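Side-chain contacts in calcium-dependent protein kinase, putative (Plasmodium falciparum, PDB 3MSE), which is probably a calcium-dependent serine/threonine protein kinase, represented here by its C-terminal calcium-binding EF-hand region: residues Y46-D49 and S55-H58; D83-G88 and Y92-A97. All blocks are in the same frame, centred on the assembly; numbering follows the deposited sequence.

In the fold
Interactions 1 and 2 belong to the two halves of one EF-hand pair, with centres about 11 Å apart. Interaction 1 is the more buried. It joins the end of helix 18-48 to strand 56-57 through a calcium ion and a leucine contact. Interaction 2 is partly buried and polar. It ties the loop after helix 72-82 to helix 92-99 through a water and a carboxylate, and it also meets the second subunit. The short antiparallel strands 56-57 and 89-90 join the two loops. Leu48 and Leu56 both pack on Phe95 of helix 92-99, and His58 NE2 hydrogen-bonds to Asp83 OD2, linking the two contacts directly.

Interaction 1: Y46-D49 and S55-H58; sequences YKLD and SLSH. With CA (calcium ion), chain E.
Leu48 and Leu56 meet on the inner side of this contact, while Asp49 and Ser55 share a calcium ion on the outer side. The inner side is the close-packed one. Methyl CD2 of Leu56 lies 3.6 Å from Leu48 CB, and the two CD1 methyls are 3.9 Å apart. Leu56 has CG anti to its carbonyl carbon (chi1 -61°), which swings its branched end back to the last turn of helix 18-48. The same CD2 also covers the start of Asp49, 3.6 Å from Asp49 N. Ile61 of helix 58-67 packs on both leucines and continues the core.

The calcium side is polar and less closed: Ser55 is partly exposed and a water reaches the ion. The side chain of Ser55 turns away from Asp49, and its part in the site is played by the backbone carbonyl. Ser55 O binds the ion at 2.3 Å and Asp49 OD1 at 2.1 Å. These two oxygens are 3.1 Å apart and are brought together by the metal. With CG of Asp49 anti to the backbone N (chi1 -175°), OD1 points at the calcium and OD2 at Gly54 N, whose hydrogen bond should limit rotation of the carboxylate. Asn51, Asn53 and both carboxylate oxygens of Glu60 bring the ligands, water included, to seven. This is the canonical EF-hand loop, with Asp49 first and Glu60 twelfth. The chemistry implies that calcium draws Ser55 O, at position seven, and Glu60 in to the loop's start at Asp49, while the leucines join the last turn of helix 18-48 to strand 56-57 in the core.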
loop_
_atom_site.group_PDB
_atom_site.type_symbol
_atom_site.label_atom_id
_atom_site.label_comp_id
_atom_site.label_asym_id
_atom_site.label_seq_id
_atom_site.Cartn_x
_atom_site.Cartn_y
_atom_site.Cartn_z
ATOM N N TYR A 46 5.403 19.582 3.088
ATOM C CA TYR A 46 6.215 20.340 4.031
ATOM C C TYR A 46 6.648 21.686 3.433
ATOM O O TYR A 46 6.608 22.705 4.116
ATOM C CB TYR A 46 7.434 19.514 4.492
ATOM C CG TYR A 46 8.259 20.171 5.591
ATOM C CD1 TYR A 46 7.960 19.952 6.942
ATOM C CD2 TYR A 46 9.342 21.004 5.279
ATOM C CE1 TYR A 46 8.706 20.550 7.957
ATOM C CE2 TYR A 46 10.102 21.613 6.286
ATOM C CZ TYR A 46 9.773 21.379 7.619
ATOM O OH TYR A 46 10.514 21.970 8.615
ATOM N N LYS A 47 7.046 21.686 2.163
ATOM C CA LYS A 47 7.427 22.934 1.486
ATOM C C LYS A 47 6.250 23.882 1.278
ATOM O O LYS A 47 6.401 25.089 1.450
ATOM C CB LYS A 47 8.163 22.654 0.170
ATOM C CG LYS A 47 9.568 22.079 0.396
ATOM C CD LYS A 47 10.048 21.248 -0.798
ATOM C CE LYS A 47 11.300 20.431 -0.445
ATOM N NZ LYS A 47 11.027 19.500 0.712
ATOM N N LEU A 48 5.067 23.351 0.961
ATOM C CA LEU A 48 3.905 24.226 0.748
ATOM C C LEU A 48 3.397 24.873 2.025
ATOM O O LEU A 48 2.885 25.995 2.007
ATOM C CB LEU A 48 2.751 23.492 0.059
ATOM C CG LEU A 48 2.991 22.772 -1.269
ATOM C CD1 LEU A 48 1.681 22.639 -2.020
ATOM C CD2 LEU A 48 4.013 23.503 -2.101
ATOM N N ASP A 49 3.542 24.147 3.127
ATOM C CA ASP A 49 3.032 24.556 4.422
ATOM C C ASP A 49 4.002 25.556 5.055
ATOM O O ASP A 49 4.726 25.224 6.007
ATOM C CB ASP A 49 2.874 23.303 5.294
ATOM C CG ASP A 49 2.228 23.582 6.626
ATOM O OD1 ASP A 49 1.517 24.601 6.784
ATOM O OD2 ASP A 49 2.429 22.742 7.522
ATOM N N SER A 55 -1.468 22.031 7.771
ATOM C CA SER A 55 -2.467 22.008 6.715
ATOM C C SER A 55 -2.165 23.083 5.650
ATOM O O SER A 55 -1.341 23.985 5.876
ATOM C CB SER A 55 -3.863 22.188 7.295
ATOM O OG SER A 55 -4.029 23.507 7.714
ATOM N N LEU A 56 -2.829 22.979 4.503
ATOM C CA LEU A 56 -2.552 23.863 3.357
ATOM C C LEU A 56 -3.692 24.804 3.058
ATOM O O LEU A 56 -4.804 24.366 2.787
ATOM C CB LEU A 56 -2.229 23.046 2.089
ATOM C CG LEU A 56 -1.006 22.132 2.123
ATOM C CD1 LEU A 56 -0.751 21.514 0.751
ATOM C CD2 LEU A 56 0.221 22.878 2.617
ATOM N N SER A 57 -3.427 26.106 3.096
ATOM C CA SER A 57 -4.438 27.065 2.664
ATOM C C SER A 57 -4.511 27.099 1.127
ATOM O O SER A 57 -3.629 26.569 0.457
ATOM C CB SER A 57 -4.158 28.462 3.213
ATOM O OG SER A 57 -3.047 29.056 2.566
ATOM N N HIS A 58 -5.551 27.725 0.580
ATOM C CA HIS A 58 -5.629 27.918 -0.878
ATOM C C HIS A 58 -4.416 28.695 -1.399
ATOM O O HIS A 58 -3.784 28.287 -2.385
ATOM C CB HIS A 58 -6.959 28.578 -1.286
ATOM C CG HIS A 58 -8.144 27.653 -1.205
ATOM N ND1 HIS A 58 -9.292 27.838 -1.952
ATOM C CD2 HIS A 58 -8.356 26.534 -0.468
ATOM C CE1 HIS A 58 -10.162 26.886 -1.668
ATOM N NE2 HIS A 58 -9.618 26.081 -0.772
HETATM CA CA CA E . -0.127 25.857 6.383
HETATM O O HOH W 1 -1.558 27.057 6.344
#

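Interaction 2: D83-G88 and Y92-A97; sequences DINDRG and YTEFMA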
loop_
_atom_site.group_PDB
_atom_site.type_symbol
_atom_site.label_atom_id
_atom_site.label_comp_id
_atom_site.label_asym_id
_atom_site.label_seq_id
_atom_site.Cartn_x
_atom_site.Cartn_y
_atom_site.Cartn_z
ATOM N N ASP A 83 -10.076 20.538 -1.869
ATOM C CA ASP A 83 -10.820 21.016 -0.691
ATOM C C ASP A 83 -12.178 20.317 -0.652
ATOM O O ASP A 83 -13.237 20.911 -0.893
ATOM C CB ASP A 83 -10.976 22.541 -0.710
ATOM C CG ASP A 83 -11.268 23.131 0.683
ATOM O OD1 ASP A 83 -11.393 22.353 1.669
ATOM O OD2 ASP A 83 -11.372 24.378 0.784
ATOM N N ILE A 84 -12.117 19.032 -0.337
ATOM C CA ILE A 84 -13.264 18.156 -0.450
ATOM C C ILE A 84 -14.344 18.489 0.584
ATOM O O ILE A 84 -15.536 18.263 0.343
ATOM C CB ILE A 84 -12.785 16.681 -0.447
ATOM C CG1 ILE A 84 -13.516 15.888 -1.512
ATOM C CG2 ILE A 84 -12.739 16.034 0.962
ATOM C CD1 ILE A 84 -12.606 14.978 -2.184
ATOM N N ASN A 85 -13.911 19.090 1.694
ATOM C CA ASN A 85 -14.806 19.554 2.751
ATOM C C ASN A 85 -15.138 21.040 2.652
ATOM O O ASN A 85 -15.854 21.577 3.512
ATOM C CB ASN A 85 -14.199 19.230 4.123
ATOM C CG ASN A 85 -14.320 17.760 4.473
ATOM O OD1 ASN A 85 -15.420 17.270 4.707
ATOM N ND2 ASN A 85 -13.196 17.047 4.498
ATOM N N ASP A 86 -14.648 21.687 1.591
ATOM C CA ASP A 86 -14.814 23.126 1.392
ATOM C C ASP A 86 -14.516 23.899 2.684
ATOM O O ASP A 86 -15.327 24.710 3.133
ATOM C CB ASP A 86 -16.223 23.442 0.879
ATOM C CG ASP A 86 -16.316 24.805 0.205
ATOM O OD1 ASP A 86 -15.264 25.344 -0.210
ATOM O OD2 ASP A 86 -17.446 25.330 0.083
ATOM N N ARG A 87 -13.356 23.627 3.277
ATOM C CA ARG A 87 -12.952 24.271 4.534
ATOM C C ARG A 87 -11.983 25.457 4.417
ATOM O O ARG A 87 -11.717 26.132 5.420
ATOM C CB ARG A 87 -12.344 23.229 5.481
ATOM C CG ARG A 87 -13.346 22.506 6.377
ATOM C CD ARG A 87 -12.625 21.861 7.562
ATOM N NE ARG A 87 -11.467 21.076 7.120
ATOM C CZ ARG A 87 -11.472 19.756 6.954
ATOM N NH1 ARG A 87 -12.573 19.049 7.209
ATOM N NH2 ARG A 87 -10.377 19.138 6.530
ATOM N N GLY A 88 -11.433 25.701 3.226
ATOM C CA GLY A 88 -10.378 26.713 3.075
ATOM C C GLY A 88 -9.037 26.287 3.664
ATOM O O GLY A 88 -8.056 27.035 3.614
ATOM N N TYR A 92 -3.377 17.034 5.039
ATOM C CA TYR A 92 -2.393 16.132 4.481
ATOM C C TYR A 92 -3.020 15.010 3.649
ATOM O O TYR A 92 -2.573 14.712 2.521
ATOM C CB TYR A 92 -1.535 15.522 5.587
ATOM C CG TYR A 92 -0.696 14.398 5.074
ATOM C CD1 TYR A 92 0.458 14.652 4.328
ATOM C CD2 TYR A 92 -1.075 13.069 5.286
ATOM C CE1 TYR A 92 1.219 13.611 3.822
ATOM C CE2 TYR A 92 -0.313 12.017 4.785
ATOM C CZ TYR A 92 0.827 12.295 4.062
ATOM O OH TYR A 92 1.584 11.263 3.567
ATOM N N THR A 93 -4.034 14.374 4.221
ATOM C CA THR A 93 -4.732 13.284 3.546
ATOM C C THR A 93 -5.405 13.754 2.249
ATOM O O THR A 93 -5.358 13.067 1.243
ATOM C CB THR A 93 -5.754 12.609 4.513
ATOM O OG1 THR A 93 -5.008 12.020 5.579
ATOM C CG2 THR A 93 -6.537 11.508 3.807
ATOM N N GLU A 94 -6.047 14.909 2.300
ATOM C CA GLU A 94 -6.712 15.476 1.117
ATOM C C GLU A 94 -5.743 15.883 -0.010
ATOM O O GLU A 94 -6.059 15.706 -1.205
ATOM C CB GLU A 94 -7.607 16.633 1.524
ATOM C CG GLU A 94 -8.736 16.170 2.482
ATOM C CD GLU A 94 -9.386 17.311 3.256
ATOM O OE1 GLU A 94 -10.317 17.017 4.042
ATOM O OE2 GLU A 94 -8.993 18.493 3.083
ATOM N N PHE A 95 -4.574 16.383 0.382
ATOM C CA PHE A 95 -3.527 16.807 -0.541
ATOM C C PHE A 95 -2.993 15.571 -1.224
ATOM O O PHE A 95 -2.825 15.517 -2.436
ATOM C CB PHE A 95 -2.390 17.513 0.212
ATOM C CG PHE A 95 -1.257 17.996 -0.681
ATOM C CD1 PHE A 95 0.002 17.415 -0.604
ATOM C CD2 PHE A 95 -1.456 19.046 -1.585
ATOM C CE1 PHE A 95 1.057 17.877 -1.412
ATOM C CE2 PHE A 95 -0.406 19.512 -2.408
ATOM C CZ PHE A 95 0.836 18.942 -2.322
ATOM N N MET A 96 -2.746 14.554 -0.419
ATOM C CA MET A 96 -2.135 13.362 -0.907
ATOM C C MET A 96 -3.071 12.541 -1.817
ATOM O O MET A 96 -2.618 11.897 -2.782
ATOM C CB MET A 96 -1.563 12.606 0.294
ATOM C CG MET A 96 -2.132 11.298 0.532
ATOM S SD MET A 96 -0.893 10.298 -0.215
ATOM C CE MET A 96 -1.946 8.916 -0.611
ATOM N N ALA A 97 -4.369 12.603 -1.545
ATOM C CA ALA A 97 -5.369 12.002 -2.412
ATOM C C ALA A 97 -5.292 12.539 -3.862
ATOM O O ALA A 97 -5.485 11.797 -4.803
ATOM C CB ALA A 97 -6.757 12.236 -1.848
HETATM O O HOH W 2 -11.307 19.779 2.689
#
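A type I beta turn from Asp83 to Asp86, closed by a backbone bond from Asp86 N to Asp83 O, points Ile84 at Glu94 on helix 92-99 and lets the amide of Asn85 reach it. The chain of Glu94, extended beyond CG (chi2 162°), carries its carboxylate to three donors: Asn85 ND2, Arg87 NH2 and a water. OE1 is held mainly by Asn85. Its ND2 gives a bent hydrogen bond of 2.9 Å, with OE1 in the amide plane; the donor reaches OE1 from the syn side, 33° out of the carboxylate plane. Arg87 is exposed, and its NH2 adds only a weak bond at 3.3 Å, part of a salt bridge, with the guanidinium and carboxylate planes 24° apart. Methyl CG2 of Ile84 rests 4.0 Å from the same oxygen.

The water stands between the two acids. It donates to Asp83 OD1 and to Glu94 OE2, the latter at 2.7 Å, and accepts from Asn85 N. It thus bridges two carboxylates whose nearest oxygens, Asp83 OD1 and Glu94 OE2, are 4.8 Å apart. Asp83 also gathers the loop backbone: OD1 accepts from Arg87 N and OD2 from Gly88 N, each at 2.8 Å. The amide oxygen of Asn85 is held by Lys137 of the second subunit, where the contact borders the dimer partner.

Asp83 and Glu94 are eleven residues apart, the spacing of the first and twelfth positions of an EF-hand loop, and Gly88 falls at the sixth. With Arg87 at the fifth and a water between the acids, the arrangement is consistent with a degenerate, calcium-free EF-hand paired with the calcium-loaded one.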